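Local coordinates for protein peptidase S15/CocE/NonD (Thaumarchaeota archaeon SCGC AB-539-E09, PDB 4PF1) that probably acts as a serine aminopeptidase of the S15/CocE family, using an alpha/beta-hydrolase domain to release residues from the N-terminus of peptides, at residues 152-158 / 360-366; 89-94 / 352-357; 434-440 / 463-469. All coordinates share one frame; numbering follows the deposited sequence.

Contact 1. Residues 152-158 / 360-366; sequences NGRVAAI and LDHYLKD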
loop_
_atom_site.group_PDB
_atom_site.type_symbol
_atom_site.label_atom_id
_atom_site.label_comp_id
_atom_site.label_asym_id
_atom_site.label_seq_id
_atom_site.Cartn_x
_atom_site.Cartn_y
_atom_site.Cartn_z
ATOM N N ASN A 152 -18.059 35.686 -25.953
ATOM C CA ASN A 152 -17.561 36.997 -26.379
ATOM C C ASN A 152 -17.109 36.943 -27.858
ATOM O O ASN A 152 -16.545 37.912 -28.376
ATOM C CB ASN A 152 -16.411 37.471 -25.458
ATOM C CG ASN A 152 -15.160 36.608 -25.478
ATOM O OD1 ASN A 152 -15.103 35.540 -26.090
ATOM N ND2 ASN A 152 -14.126 37.059 -24.795
ATOM N N GLY A 153 -17.359 35.802 -28.508
ATOM C CA GLY A 153 -17.006 35.571 -29.904
ATOM C C GLY A 153 -15.553 35.194 -30.129
ATOM O O GLY A 153 -15.093 35.182 -31.273
ATOM N N ARG A 154 -14.815 34.892 -29.041
ATOM C CA ARG A 154 -13.397 34.512 -29.105
ATOM C C ARG A 154 -13.227 33.044 -28.706
ATOM O O ARG A 154 -13.872 32.585 -27.760
ATOM C CB ARG A 154 -12.540 35.425 -28.215
ATOM C CG ARG A 154 -12.590 36.897 -28.614
ATOM C CD ARG A 154 -11.555 37.691 -27.857
ATOM N NE ARG A 154 -11.733 39.131 -28.026
ATOM C CZ ARG A 154 -10.936 40.047 -27.486
ATOM N NH1 ARG A 154 -9.897 39.680 -26.745
ATOM N NH2 ARG A 154 -11.170 41.337 -27.684
ATOM N N VAL A 155 -12.398 32.296 -29.460
ATOM C CA VAL A 155 -12.197 30.857 -29.248
ATOM C C VAL A 155 -10.701 30.522 -29.169
ATOM O O VAL A 155 -9.885 31.126 -29.869
ATOM C CB VAL A 155 -12.897 30.023 -30.379
ATOM C CG1 VAL A 155 -12.658 28.519 -30.209
ATOM C CG2 VAL A 155 -14.394 30.316 -30.450
ATOM N N ALA A 156 -10.357 29.537 -28.321
ATOM C CA ALA A 156 -9.016 28.975 -28.217
ATOM C C ALA A 156 -9.109 27.462 -28.291
ATOM O O ALA A 156 -10.084 26.888 -27.807
ATOM C CB ALA A 156 -8.353 29.399 -26.921
ATOM N N ALA A 157 -8.127 26.817 -28.931
ATOM C CA ALA A 157 -8.103 25.363 -29.041
ATOM C C ALA A 157 -6.964 24.790 -28.210
ATOM O O ALA A 157 -5.825 25.248 -28.327
ATOM C CB ALA A 157 -7.965 24.942 -30.497
ATOM N N ILE A 158 -7.282 23.844 -27.309
ATOM C CA ILE A 158 -6.290 23.198 -26.446
ATOM C C ILE A 158 -6.508 21.674 -26.475
ATOM O O ILE A 158 -7.597 21.211 -26.833
ATOM C CB ILE A 158 -6.291 23.774 -24.983
ATOM C CG1 ILE A 158 -7.441 23.192 -24.120
ATOM C CG2 ILE A 158 -6.278 25.320 -24.971
ATOM C CD1 ILE A 158 -7.316 23.455 -22.592
ATOM N N LEU A 360 -3.988 32.561 -22.225
ATOM C CA LEU A 360 -5.350 32.511 -22.762
ATOM C C LEU A 360 -6.147 33.764 -22.406
ATOM O O LEU A 360 -6.808 34.323 -23.280
ATOM C CB LEU A 360 -6.098 31.258 -22.260
ATOM C CG LEU A 360 -5.543 29.893 -22.699
ATOM C CD1 LEU A 360 -6.223 28.770 -21.948
ATOM C CD2 LEU A 360 -5.684 29.688 -24.208
ATOM N N ASP A 361 -6.073 34.217 -21.132
ATOM C CA ASP A 361 -6.806 35.396 -20.663
ATOM C C ASP A 361 -6.415 36.662 -21.429
ATOM O O ASP A 361 -7.284 37.489 -21.703
ATOM C CB ASP A 361 -6.617 35.607 -19.153
ATOM C CG ASP A 361 -7.390 34.627 -18.288
ATOM O OD1 ASP A 361 -8.500 34.215 -18.698
ATOM O OD2 ASP A 361 -6.918 34.322 -17.173
ATOM N N HIS A 362 -5.127 36.796 -21.817
ATOM C CA HIS A 362 -4.676 37.962 -22.573
ATOM C C HIS A 362 -5.311 38.017 -23.974
ATOM O O HIS A 362 -5.806 39.068 -24.366
ATOM C CB HIS A 362 -3.141 38.018 -22.680
ATOM C CG HIS A 362 -2.659 39.037 -23.671
ATOM N ND1 HIS A 362 -2.866 40.390 -23.472
ATOM C CD2 HIS A 362 -2.075 38.859 -24.879
ATOM C CE1 HIS A 362 -2.382 40.993 -24.548
ATOM N NE2 HIS A 362 -1.885 40.114 -25.417
ATOM N N TYR A 363 -5.280 36.903 -24.724
ATOM C CA TYR A 363 -5.797 36.868 -26.095
ATOM C C TYR A 363 -7.321 36.702 -26.172
ATOM O O TYR A 363 -7.907 37.012 -27.210
ATOM C CB TYR A 363 -5.117 35.749 -26.909
ATOM C CG TYR A 363 -3.643 35.982 -27.168
ATOM C CD1 TYR A 363 -3.215 36.988 -28.031
ATOM C CD2 TYR A 363 -2.675 35.167 -26.587
ATOM C CE1 TYR A 363 -1.859 37.209 -28.271
ATOM C CE2 TYR A 363 -1.317 35.371 -26.825
ATOM C CZ TYR A 363 -0.912 36.389 -27.675
ATOM O OH TYR A 363 0.425 36.591 -27.925
ATOM N N LEU A 364 -7.964 36.213 -25.099
ATOM C CA LEU A 364 -9.410 35.959 -25.129
ATOM C C LEU A 364 -10.238 36.947 -24.288
ATOM O O LEU A 364 -11.452 37.031 -24.488
ATOM C CB LEU A 364 -9.712 34.526 -24.671
ATOM C CG LEU A 364 -9.093 33.389 -25.487
ATOM C CD1 LEU A 364 -9.062 32.114 -24.682
ATOM C CD2 LEU A 364 -9.833 33.169 -26.795
ATOM N N LYS A 365 -9.607 37.667 -23.339
ATOM C CA LYS A 365 -10.334 38.601 -22.471
ATOM C C LYS A 365 -9.650 39.979 -22.372
ATOM O O LYS A 365 -10.100 40.821 -21.592
ATOM C CB LYS A 365 -10.514 37.997 -21.063
ATOM C CG LYS A 365 -11.684 37.026 -20.956
ATOM C CD LYS A 365 -12.169 36.880 -19.520
ATOM C CE LYS A 365 -11.592 35.667 -18.831
ATOM N NZ LYS A 365 -12.237 35.424 -17.514
ATOM N N ASP A 366 -8.586 40.213 -23.180
ATOM C CA ASP A 366 -7.797 41.463 -23.215
ATOM C C ASP A 366 -7.136 41.769 -21.841
ATOM O O ASP A 366 -6.890 42.933 -21.506
ATOM C CB ASP A 366 -8.640 42.660 -23.721
ATOM C CG ASP A 366 -9.107 42.531 -25.165
ATOM O OD1 ASP A 366 -8.367 41.934 -25.980
ATOM O OD2 ASP A 366 -10.188 43.068 -25.488
#
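With CG beside its backbone N (chi1 -61°) and the chain drawn out straight from CG to NE, Arg154 reaches from strand 154-160 along the C-terminal turn of the helix to Asp366. Its two end nitrogens each take one carboxylate oxygen: NH1 meets Asp366 OD1 at 2.8 Å, in the guanidinium plane but from above the carboxylate plane, and NH2 reaches Asp366 OD2 at 3.0 Å on the syn side. The two planes lie 64° apart, so this end-on salt bridge is far from coplanar. NH1 also makes a weak bond to Tyr363 O. Asn152 uses both ends of its amide: ND2 donates to Leu364 O at 2.7 Å, nearly in line with the carbonyl bond, while OD1 accepts from Arg154 N and closes an Asx turn. Two carbonyls at the helix C-terminus thus gain side-chain donors, and the positive guanidinium probably suits the negative end of the helix. Cut back to alanine, position 154 would probably leave Asp366 without its cationic mate and Tyr363 O without its weak donor, and strip the CD methylene from beside Leu364 O. Deeper in, Ala156 CB touches both Leu364 CD1 at 3.6 Å and Leu360 CD2 at 3.8 Å. Strand 154-158 and helix 360-365 run roughly antiparallel, their directions 148° apart and their axes 8.5 Å from each other. Helix 347-365 covers one face of the central sheet, where strand 154-160 lies between strands 60-67 and 178-184; Val155 points to the other face, against helix 133-147.

Contact 2. Residues 89-94 / 352-357; sequences QMNDTT and RRNVMQ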
loop_
_atom_site.group_PDB
_atom_site.type_symbol
_atom_site.label_atom_id
_atom_site.label_comp_id
_atom_site.label_asym_id
_atom_site.label_seq_id
_atom_site.Cartn_x
_atom_site.Cartn_y
_atom_site.Cartn_z
ATOM N N GLN A 89 -8.794 17.323 -16.166
ATOM C CA GLN A 89 -7.920 18.164 -15.331
ATOM C C GLN A 89 -7.243 19.278 -16.145
ATOM O O GLN A 89 -6.958 20.338 -15.598
ATOM C CB GLN A 89 -6.863 17.310 -14.608
ATOM C CG GLN A 89 -7.432 16.503 -13.445
ATOM C CD GLN A 89 -6.642 15.249 -13.175
ATOM O OE1 GLN A 89 -6.680 14.280 -13.946
ATOM N NE2 GLN A 89 -5.934 15.225 -12.056
ATOM N N MET A 90 -7.042 19.054 -17.456
ATOM C CA MET A 90 -6.469 20.032 -18.384
ATOM C C MET A 90 -7.270 21.344 -18.377
ATOM O O MET A 90 -6.679 22.418 -18.473
ATOM C CB MET A 90 -6.430 19.440 -19.805
ATOM C CG MET A 90 -5.839 20.379 -20.854
ATOM S SD MET A 90 -5.891 19.697 -22.531
ATOM C CE MET A 90 -7.650 19.653 -22.817
ATOM N N ASN A 91 -8.606 21.247 -18.231
ATOM C CA ASN A 91 -9.514 22.396 -18.245
ATOM C C ASN A 91 -9.782 22.995 -16.843
ATOM O O ASN A 91 -10.718 23.785 -16.706
ATOM C CB ASN A 91 -10.848 22.003 -18.895
ATOM C CG ASN A 91 -10.744 21.704 -20.361
ATOM O OD1 ASN A 91 -10.557 20.556 -20.767
ATOM N ND2 ASN A 91 -10.890 22.729 -21.191
ATOM N N ASP A 92 -8.959 22.655 -15.816
ATOM C CA ASP A 92 -9.182 23.162 -14.451
ATOM C C ASP A 92 -9.145 24.700 -14.380
ATOM O O ASP A 92 -10.066 25.300 -13.822
ATOM C CB ASP A 92 -8.205 22.540 -13.420
ATOM C CG ASP A 92 -6.709 22.592 -13.737
ATOM O OD1 ASP A 92 -6.329 23.229 -14.749
ATOM O OD2 ASP A 92 -5.929 21.943 -13.011
ATOM N N THR A 93 -8.128 25.334 -14.994
ATOM C CA THR A 93 -7.999 26.795 -14.965
ATOM C C THR A 93 -9.084 27.482 -15.822
ATOM O O THR A 93 -9.568 28.543 -15.429
ATOM C CB THR A 93 -6.588 27.239 -15.365
ATOM O OG1 THR A 93 -6.355 26.931 -16.738
ATOM C CG2 THR A 93 -5.515 26.616 -14.500
ATOM N N THR A 94 -9.487 26.869 -16.966
ATOM C CA THR A 94 -10.525 27.444 -17.846
ATOM C C THR A 94 -11.909 27.338 -17.197
ATOM O O THR A 94 -12.739 28.226 -17.391
ATOM C CB THR A 94 -10.522 26.793 -19.238
ATOM O OG1 THR A 94 -10.754 25.392 -19.114
ATOM C CG2 THR A 94 -9.241 27.063 -20.013
ATOM N N ARG A 352 -0.223 25.472 -15.725
ATOM C CA ARG A 352 -1.559 25.842 -16.202
ATOM C C ARG A 352 -2.077 27.124 -15.550
ATOM O O ARG A 352 -2.600 27.985 -16.257
ATOM C CB ARG A 352 -2.561 24.695 -16.014
ATOM C CG ARG A 352 -2.349 23.565 -17.023
ATOM C CD ARG A 352 -3.488 22.545 -17.056
ATOM N NE ARG A 352 -3.841 22.026 -15.728
ATOM C CZ ARG A 352 -3.159 21.087 -15.080
ATOM N NH1 ARG A 352 -2.058 20.569 -15.611
ATOM N NH2 ARG A 352 -3.559 20.676 -13.886
ATOM N N ARG A 353 -1.901 27.273 -14.228
ATOM C CA ARG A 353 -2.383 28.456 -13.507
ATOM C C ARG A 353 -1.545 29.715 -13.795
ATOM O O ARG A 353 -2.115 30.787 -13.979
ATOM C CB ARG A 353 -2.409 28.209 -11.987
ATOM C CG ARG A 353 -3.411 27.146 -11.520
ATOM C CD ARG A 353 -3.520 27.072 -9.999
ATOM N NE ARG A 353 -2.207 27.048 -9.349
ATOM C CZ ARG A 353 -1.556 25.939 -9.015
ATOM N NH1 ARG A 353 -2.101 24.749 -9.238
ATOM N NH2 ARG A 353 -0.362 26.011 -8.443
ATOM N N ASN A 354 -0.201 29.593 -13.796
ATOM C CA ASN A 354 0.691 30.752 -13.899
ATOM C C ASN A 354 1.152 31.105 -15.319
ATOM O O ASN A 354 1.628 32.221 -15.520
ATOM C CB ASN A 354 1.914 30.559 -13.006
ATOM C CG ASN A 354 1.574 30.548 -11.543
ATOM O OD1 ASN A 354 1.413 31.596 -10.913
ATOM N ND2 ASN A 354 1.421 29.361 -10.977
ATOM N N VAL A 355 1.061 30.170 -16.284
ATOM C CA VAL A 355 1.538 30.430 -17.648
ATOM C C VAL A 355 0.399 30.280 -18.677
ATOM O O VAL A 355 0.156 31.218 -19.435
ATOM C CB VAL A 355 2.761 29.536 -18.027
ATOM C CG1 VAL A 355 3.288 29.877 -19.422
ATOM C CG2 VAL A 355 3.878 29.644 -16.988
ATOM N N MET A 356 -0.283 29.108 -18.712
ATOM C CA MET A 356 -1.335 28.825 -19.699
ATOM C C MET A 356 -2.573 29.725 -19.534
ATOM O O MET A 356 -3.039 30.282 -20.527
ATOM C CB MET A 356 -1.750 27.343 -19.676
ATOM C CG MET A 356 -2.601 26.943 -20.884
ATOM S SD MET A 356 -3.425 25.339 -20.732
ATOM C CE MET A 356 -4.569 25.678 -19.414
ATOM N N GLN A 357 -3.118 29.849 -18.306
ATOM C CA GLN A 357 -4.305 30.682 -18.085
ATOM C C GLN A 357 -4.019 32.185 -18.387
ATOM O O GLN A 357 -4.790 32.762 -19.152
ATOM C CB GLN A 357 -4.898 30.484 -16.677
ATOM C CG GLN A 357 -6.361 30.962 -16.538
ATOM C CD GLN A 357 -7.313 30.388 -17.579
ATOM O OE1 GLN A 357 -7.276 29.198 -17.926
ATOM N NE2 GLN A 357 -8.211 31.223 -18.078
#
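Gln89 meets Arg352 through its backbone, its carbonyl carbon lying over one face of the guanidinium. At Met90 the carbonyl oxygen approaches Arg352 CD at 3.5 Å and the methyl CE of Met356 a little farther off, so the turn preceding helix 92-96 rests on the long side chains of the second helix. Asp92, in the first turn of its helix, supplies the charge. Its OD1 takes NE of Arg352 at 2.9 Å and its OD2 takes NH2 at 2.8 Å, a side-on, two-nitrogen salt bridge. Both bonds are almost straight, with N-H...O angles of 169°, and both oxygens lie in the guanidinium plane; the carboxylate, met on its syn side, is turned 27° from that plane. A bend at chi3 (-51°) swings the Arg352 guanidinium round to this carboxylate, while NH1 is held by the carbonyls of Gly331 and Arg333, so that all three nitrogens are engaged. Thr93 is the knob of the interface, set in a hole formed by Arg352, Arg353, Met356 and Gln357. Its methyl CG2 lies 3.7 Å from Arg353 CG and 3.8 Å from Arg352 CB. On the other branch, OG1 donates to Gln357 OE1 at 2.7 Å, a bond tilted only modestly from the amide plane, and Gln357 NE2 is occupied by Asp361 one turn on. Thr94 adds its methyl CG2, 3.6 Å from Gln357 OE1, and turns OG1 back to Asn91 O. The short helix 92-96 and helix 347-365 thus pack side by side on the central sheet: Met90, Asn91 and Thr94 reach strands 60-67 and 100-105, and Met356 reaches strand 178-184.

Contact 3. Residues 434-440 / 463-469; sequences KPVPYRQ and HTASRTD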
loop_
_atom_site.group_PDB
_atom_site.type_symbol
_atom_site.label_atom_id
_atom_site.label_comp_id
_atom_site.label_asym_id
_atom_site.label_seq_id
_atom_site.Cartn_x
_atom_site.Cartn_y
_atom_site.Cartn_z
ATOM N N LYS A 434 16.033 -14.386 -27.937
ATOM C CA LYS A 434 16.007 -13.858 -26.569
ATOM C C LYS A 434 16.083 -12.309 -26.600
ATOM O O LYS A 434 17.114 -11.738 -26.232
ATOM C CB LYS A 434 17.153 -14.457 -25.733
ATOM C CG LYS A 434 16.867 -15.861 -25.227
ATOM C CD LYS A 434 18.073 -16.435 -24.516
ATOM C CE LYS A 434 17.736 -17.697 -23.775
ATOM N NZ LYS A 434 18.956 -18.453 -23.406
ATOM N N PRO A 435 15.030 -11.598 -27.089
ATOM C CA PRO A 435 15.121 -10.129 -27.140
ATOM C C PRO A 435 15.166 -9.506 -25.750
ATOM O O PRO A 435 14.589 -10.048 -24.801
ATOM C CB PRO A 435 13.858 -9.717 -27.901
ATOM C CG PRO A 435 12.904 -10.834 -27.693
ATOM C CD PRO A 435 13.721 -12.079 -27.587
ATOM N N VAL A 436 15.873 -8.383 -25.629
ATOM C CA VAL A 436 16.007 -7.653 -24.366
ATOM C C VAL A 436 14.633 -7.034 -23.995
ATOM O O VAL A 436 14.060 -6.293 -24.802
ATOM C CB VAL A 436 17.129 -6.570 -24.438
ATOM C CG1 VAL A 436 17.330 -5.899 -23.083
ATOM C CG2 VAL A 436 18.445 -7.162 -24.942
ATOM N N PRO A 437 14.069 -7.348 -22.805
ATOM C CA PRO A 437 12.782 -6.738 -22.437
ATOM C C PRO A 437 12.955 -5.244 -22.124
ATOM O O PRO A 437 13.874 -4.879 -21.387
ATOM C CB PRO A 437 12.338 -7.553 -21.224
ATOM C CG PRO A 437 13.597 -8.065 -20.623
ATOM C CD PRO A 437 14.591 -8.221 -21.729
ATOM N N TYR A 438 12.107 -4.371 -22.739
ATOM C CA TYR A 438 12.194 -2.908 -22.561
ATOM C C TYR A 438 11.932 -2.515 -21.106
ATOM O O TYR A 438 12.389 -1.466 -20.654
ATOM C CB TYR A 438 11.250 -2.160 -23.530
ATOM C CG TYR A 438 9.808 -2.014 -23.087
ATOM C CD1 TYR A 438 8.956 -3.115 -23.046
ATOM C CD2 TYR A 438 9.255 -0.756 -22.857
ATOM C CE1 TYR A 438 7.614 -2.979 -22.688
ATOM C CE2 TYR A 438 7.909 -0.605 -22.521
ATOM C CZ TYR A 438 7.092 -1.720 -22.432
ATOM O OH TYR A 438 5.765 -1.571 -22.105
ATOM N N ARG A 439 11.221 -3.383 -20.377
ATOM C CA ARG A 439 10.934 -3.246 -18.956
ATOM C C ARG A 439 11.062 -4.597 -18.311
ATOM O O ARG A 439 11.089 -5.610 -19.020
ATOM C CB ARG A 439 9.519 -2.710 -18.733
ATOM C CG ARG A 439 9.273 -1.311 -19.233
ATOM C CD ARG A 439 7.959 -0.805 -18.690
ATOM N NE ARG A 439 8.132 -0.189 -17.373
ATOM C CZ ARG A 439 7.132 0.133 -16.561
ATOM N NH1 ARG A 439 5.876 -0.117 -16.911
ATOM N NH2 ARG A 439 7.378 0.707 -15.394
ATOM N N GLN A 440 11.071 -4.638 -16.968
ATOM C CA GLN A 440 11.098 -5.894 -16.228
ATOM C C GLN A 440 9.784 -6.636 -16.460
ATOM O O GLN A 440 8.729 -6.007 -16.589
ATOM C CB GLN A 440 11.350 -5.652 -14.730
ATOM C CG GLN A 440 12.803 -5.256 -14.432
ATOM C CD GLN A 440 13.145 -5.256 -12.961
ATOM O OE1 GLN A 440 14.150 -5.835 -12.540
ATOM N NE2 GLN A 440 12.360 -4.555 -12.156
ATOM N N HIS A 463 18.661 -3.735 -14.605
ATOM C CA HIS A 463 18.255 -5.058 -15.104
ATOM C C HIS A 463 18.906 -5.395 -16.462
ATOM O O HIS A 463 19.180 -6.564 -16.729
ATOM C CB HIS A 463 16.716 -5.198 -15.163
ATOM C CG HIS A 463 16.038 -4.464 -16.284
ATOM N ND1 HIS A 463 15.619 -5.126 -17.431
ATOM C CD2 HIS A 463 15.647 -3.170 -16.361
ATOM C CE1 HIS A 463 15.018 -4.210 -18.175
ATOM N NE2 HIS A 463 15.017 -3.017 -17.580
ATOM N N THR A 464 19.212 -4.371 -17.273
ATOM C CA THR A 464 19.890 -4.555 -18.556
ATOM C C THR A 464 21.407 -4.400 -18.390
ATOM O O THR A 464 22.162 -4.945 -19.190
ATOM C CB THR A 464 19.348 -3.577 -19.613
ATOM O OG1 THR A 464 19.376 -2.251 -19.094
ATOM C CG2 THR A 464 17.950 -3.925 -20.062
ATOM N N ALA A 465 21.853 -3.669 -17.350
ATOM C CA ALA A 465 23.276 -3.409 -17.086
ATOM C C ALA A 465 24.100 -4.694 -16.893
ATOM O O ALA A 465 25.246 -4.748 -17.348
ATOM C CB ALA A 465 23.428 -2.518 -15.866
ATOM N N SER A 466 23.528 -5.715 -16.216
ATOM C CA SER A 466 24.235 -6.972 -15.936
ATOM C C SER A 466 24.139 -7.971 -17.097
ATOM O O SER A 466 24.809 -9.004 -17.059
ATOM C CB SER A 466 23.699 -7.615 -14.661
ATOM O OG SER A 466 22.338 -7.988 -14.810
ATOM N N ARG A 467 23.310 -7.669 -18.119
ATOM C CA ARG A 467 23.092 -8.557 -19.271
ATOM C C ARG A 467 24.295 -8.584 -20.211
ATOM O O ARG A 467 24.881 -7.538 -20.496
ATOM C CB ARG A 467 21.841 -8.140 -20.049
ATOM C CG ARG A 467 20.528 -8.507 -19.370
ATOM C CD ARG A 467 19.335 -8.119 -20.230
ATOM N NE ARG A 467 19.247 -8.929 -21.450
ATOM C CZ ARG A 467 18.365 -9.906 -21.639
ATOM N NH1 ARG A 467 17.465 -10.188 -20.704
ATOM N NH2 ARG A 467 18.359 -10.592 -22.774
ATOM N N THR A 468 24.628 -9.778 -20.735
ATOM C CA THR A 468 25.769 -9.971 -21.638
ATOM C C THR A 468 25.468 -9.477 -23.059
ATOM O O THR A 468 26.406 -9.238 -23.820
ATOM C CB THR A 468 26.219 -11.435 -21.647
ATOM O OG1 THR A 468 25.092 -12.277 -21.889
ATOM C CG2 THR A 468 26.914 -11.843 -20.351
ATOM N N ASP A 469 24.170 -9.303 -23.413
ATOM C CA ASP A 469 23.759 -8.805 -24.734
ATOM C C ASP A 469 23.510 -7.268 -24.694
ATOM O O ASP A 469 22.793 -6.727 -25.539
ATOM C CB ASP A 469 22.512 -9.570 -25.252
ATOM C CG ASP A 469 21.283 -9.524 -24.350
ATOM O OD1 ASP A 469 21.405 -9.046 -23.200
ATOM O OD2 ASP A 469 20.214 -10.005 -24.781
HETATM O O HOH W 1 19.515 -10.836 -27.258
HETATM O O HOH W 2 13.131 -0.529 -18.315
#
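Gln440 and His463 lie antiparallel as side chains, and CG of the glutamine sits over one face of the imidazole, 4.0 Å from its centroid and 19° off the normal, a CH-pi contact. The opposite face is covered by CG2 of the adjoining Thr464. Placed between backbone N and carbonyl carbon (chi1 75°), the ring turns its CE1 edge to Pro437 O, 3.5 Å away and in the ring plane. A water joins His463 NE2 to Tyr438 O. Farther along, the Arg467 guanidinium is laid flat against Val436 CG1 and Pro437 CD, Pro437 CD lying 3.6 Å from Arg467 NH1. Asp469 fixes this plane side-on, accepting from NE and NH2 at 2.8 Å each, the latter bond virtually straight at 179°. Val436 packs against the pair: CG1 touches Thr464 CG2 at 3.7 Å, while CG2 lies 3.4 Å from Asp469 OD2. A second water bridges that oxygen and Lys434 O. Arg467 NH2 also bonds Ser466 O of the second subunit, and Lys434 NZ bonds Val470 O there, so the salt-bridged pair stands at a subunit interface. Across the segments the direct contacts are van der Waals and CH-pi, and the polar links run through water, as an irregular loop meets the end of a short helix and the turn after it in the C-terminal non-catalytic domain characteristic of the S15 family.

How the contacts relate
Contacts 1 and 2 are neighbours, their centres 13 Å apart, and both use helix 347-365: 352-357 holds helix 92-96 and 360-366 lies over strand 154-160. They touch directly, Ile158 packing on Met90 and Asn91, and Leu360 on Thr94. Their segments alternate along the chain, so this one helix returns to two earlier parts of the alpha/beta-hydrolase fold and binds them on one face of its central sheet. Contact 3 follows both in sequence and lies across the chain's centre, about 50 Å from contact 1 and 40 Å from contact 2 between centres. It belongs to the C-terminal domain and its subunit interface, whereas the first two lie in the alpha/beta-hydrolase part of the chain.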